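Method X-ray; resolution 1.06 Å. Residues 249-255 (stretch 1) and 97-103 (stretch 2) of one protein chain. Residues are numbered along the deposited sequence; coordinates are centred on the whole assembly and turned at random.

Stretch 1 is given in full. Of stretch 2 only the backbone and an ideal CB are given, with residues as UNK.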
# COMPACT_ATOMS: atom_id res chain seq x y z
N ASP A 249 0.96 -6.77 -8.00
CA ASP A 249 1.16 -5.83 -6.91
C ASP A 249 2.11 -6.40 -5.89
O ASP A 249 2.58 -7.55 -6.01
CB ASP A 249 -0.19 -5.46 -6.30
CG ASP A 249 -0.30 -4.03 -5.83
OD1 ASP A 249 0.74 -3.35 -5.68
OD2 ASP A 249 -1.48 -3.56 -5.59
N ASP A 250 2.47 -5.62 -4.88
CA ASP A 250 3.52 -6.01 -3.98
C ASP A 250 3.26 -7.33 -3.28
O ASP A 250 4.19 -8.04 -2.92
CB ASP A 250 3.73 -4.90 -2.91
CG ASP A 250 4.34 -3.58 -3.44
OD1 ASP A 250 5.44 -3.64 -3.95
OD2 ASP A 250 3.71 -2.52 -3.29
N HIS A 251 1.98 -7.64 -3.04
CA HIS A 251 1.65 -8.88 -2.31
C HIS A 251 2.13 -10.14 -3.01
O HIS A 251 2.51 -11.11 -2.33
CB HIS A 251 0.15 -8.95 -2.03
CG HIS A 251 -0.73 -9.11 -3.22
ND1 HIS A 251 -0.60 -8.30 -4.33
CD2 HIS A 251 -1.74 -9.98 -3.46
CE1 HIS A 251 -1.49 -8.68 -5.22
NE2 HIS A 251 -2.21 -9.69 -4.71
N GLN A 252 2.22 -10.12 -4.35
CA GLN A 252 2.69 -11.34 -5.04
C GLN A 252 4.13 -11.68 -4.67
O GLN A 252 4.50 -12.84 -4.62
CB GLN A 252 2.52 -11.27 -6.53
CG GLN A 252 3.51 -10.48 -7.24
CD GLN A 252 3.12 -10.34 -8.70
OE1 GLN A 252 2.01 -9.92 -8.99
NE2 GLN A 252 4.07 -10.59 -9.62
N TYR A 253 4.94 -10.64 -4.42
CA TYR A 253 6.33 -10.83 -4.11
C TYR A 253 6.55 -11.19 -2.65
O TYR A 253 7.51 -11.86 -2.32
CB TYR A 253 7.13 -9.61 -4.59
CG TYR A 253 7.18 -9.45 -6.05
CD1 TYR A 253 7.98 -10.26 -6.84
CD2 TYR A 253 6.38 -8.52 -6.68
CE1 TYR A 253 8.04 -10.10 -8.24
CE2 TYR A 253 6.39 -8.36 -8.08
CZ TYR A 253 7.21 -9.14 -8.84
OH TYR A 253 7.24 -8.96 -10.19
N VAL A 254 5.64 -10.74 -1.78
CA VAL A 254 5.65 -11.19 -0.39
C VAL A 254 5.30 -12.69 -0.35
O VAL A 254 5.98 -13.46 0.34
CB VAL A 254 4.71 -10.37 0.48
CG1 VAL A 254 4.60 -10.96 1.87
CG2 VAL A 254 5.15 -8.89 0.50
N ILE A 255 4.30 -13.11 -1.13
CA ILE A 255 3.89 -14.51 -1.20
C ILE A 255 5.04 -15.37 -1.72
O ILE A 255 5.43 -16.36 -1.11
CB ILE A 255 2.63 -14.63 -2.09
CG1 ILE A 255 1.41 -13.99 -1.41
CG2 ILE A 255 2.35 -16.13 -2.43
CD1 ILE A 255 0.23 -13.69 -2.41
N UNK A 97 1.34 -9.97 12.22
CA UNK A 97 0.63 -9.65 11.01
C UNK A 97 1.37 -8.53 10.30
O UNK A 97 1.82 -7.59 10.93
CB UNK A 97 -0.82 -9.26 11.31
N UNK A 98 1.54 -8.67 8.99
CA UNK A 98 2.17 -7.71 8.11
C UNK A 98 1.12 -6.86 7.41
O UNK A 98 0.28 -7.40 6.72
CB UNK A 98 3.05 -8.42 7.09
N UNK A 99 1.25 -5.54 7.56
CA UNK A 99 0.36 -4.58 6.86
C UNK A 99 1.28 -3.69 6.03
O UNK A 99 2.26 -3.16 6.53
CB UNK A 99 -0.49 -3.76 7.83
N UNK A 100 0.93 -3.52 4.74
CA UNK A 100 1.91 -2.89 3.83
C UNK A 100 1.25 -2.11 2.75
O UNK A 100 0.07 -2.24 2.47
CB UNK A 100 2.82 -3.94 3.20
N UNK A 101 2.04 -1.22 2.15
CA UNK A 101 1.61 -0.31 1.07
C UNK A 101 2.89 0.23 0.41
O UNK A 101 3.94 0.19 1.02
CB UNK A 101 0.73 0.83 1.60
N UNK A 102 2.75 0.69 -0.82
CA UNK A 102 3.88 1.37 -1.46
C UNK A 102 3.77 2.86 -1.24
O UNK A 102 2.68 3.44 -1.22
CB UNK A 102 3.94 1.06 -2.96
N UNK A 103 4.93 3.53 -1.10
CA UNK A 103 4.96 4.96 -0.80
C UNK A 103 5.52 5.85 -1.90
O UNK A 103 5.38 7.07 -1.83
CB UNK A 103 5.78 5.18 0.47

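Stretch 2 runs as an extended strand from 97 to 102, and the helix of stretch 1 passes it at an angle of 135° between their N-to-C directions. Side chains fill the space between them, and the alternation of a strand sends every second one into it.

Position 97 has extended backbone angles (-124/135) and a CB out of reach of the helix, so stretch 1 sets no preference beyond a residue at ease in a strand. The deposited residue is Val97, whose branched CB suits such a backbone.

At position 98 the CB points toward the helix, yet nothing of stretch 1 lies within 5.5 Å of it. The methyl groups of Val254 offer an apolar surface. A side chain of middle length, such as leucine, isoleucine or methionine, could reach it; alanine would stop short. Leu98 is found, with chi1 t and chi2 p, and its CD2 packs 3.9 Å from Val254 CG1.

Position 99 again turns out of reach, and stretch 1 cannot choose among side chains. It is Leu99.

Position 100 points toward the helix across open space bordered by Asp250 CB, the backbone of His251 and Val254 CG2. These are mostly carbon surfaces, and the distance calls for a long apolar side chain: phenylalanine, methionine or perhaps leucine. Phe100, with chi1 p, supplies the largest covered area of the stretch. Its CZ comes 3.8 Å from His251 CA and its CE2 4.0 Å from Asp250 CB, both contacts lying at the ring edge, while Val254 CG2 approaches Phe100 CE2 to 3.7 Å. The ring thus bridges helix and strand and touches three residues of stretch 1.

Position 101 points away, so the helix neither demands nor forbids bulk there. Ala101 makes no contact with it.

Position 102 is where the two stretches come nearest by CA: the CA of 102 lies 7.8 Å from Asp250 CA. The ideal CB already stands 3.6 Å from Asp250 OD2, and a carboxylate so near would favour a polar or positively charged side chain, with serine, asparagine, histidine or lysine all reasonable. His102 has its CB 3.6 Å from Asp250 OD2, but no hydrogen bond joins the two residues; its ring nitrogens find partners beyond the two stretches.

Position 103 leaves the strand, with psi at -16°, and its CB is out of reach. Stretch 1 leaves the choice open, and Trp103 bonds through NE1 elsewhere in the structure.

Stretch 2, residues 97-103: VLLFAHW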
# COMPACT_ATOMS: atom_id res chain seq x y z
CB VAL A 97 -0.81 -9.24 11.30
CG1 VAL A 97 -1.49 -8.67 10.07
CG2 VAL A 97 -1.58 -10.45 11.84
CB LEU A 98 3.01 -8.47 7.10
CG LEU A 98 3.67 -7.62 6.00
CD1 LEU A 98 4.61 -6.62 6.53
CD2 LEU A 98 4.30 -8.54 4.93
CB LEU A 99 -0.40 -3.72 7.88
CG LEU A 99 -1.25 -4.47 8.88
CD1 LEU A 99 -1.92 -3.46 9.86
CD2 LEU A 99 -2.30 -5.35 8.24
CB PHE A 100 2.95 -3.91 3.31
CG PHE A 100 2.43 -5.11 2.56
CD1 PHE A 100 1.74 -6.14 3.18
CD2 PHE A 100 2.72 -5.26 1.22
CE1 PHE A 100 1.37 -7.28 2.54
CE2 PHE A 100 2.33 -6.43 0.55
CZ PHE A 100 1.69 -7.43 1.19
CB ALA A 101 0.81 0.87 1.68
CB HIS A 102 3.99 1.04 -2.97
CG HIS A 102 3.17 1.85 -3.90
ND1 HIS A 102 3.69 2.97 -4.52
CD2 HIS A 102 1.90 1.74 -4.33
CE1 HIS A 102 2.77 3.53 -5.28
NE2 HIS A 102 1.68 2.80 -5.22
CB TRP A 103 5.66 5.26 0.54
CG TRP A 103 7.13 5.09 0.57
CD1 TRP A 103 7.82 3.95 0.82
CD2 TRP A 103 8.12 6.13 0.48
NE1 TRP A 103 9.17 4.21 0.86
CE2 TRP A 103 9.38 5.55 0.69
CE3 TRP A 103 8.04 7.50 0.24
CZ2 TRP A 103 10.54 6.31 0.63
CZ3 TRP A 103 9.19 8.25 0.22
CH2 TRP A 103 10.42 7.66 0.43
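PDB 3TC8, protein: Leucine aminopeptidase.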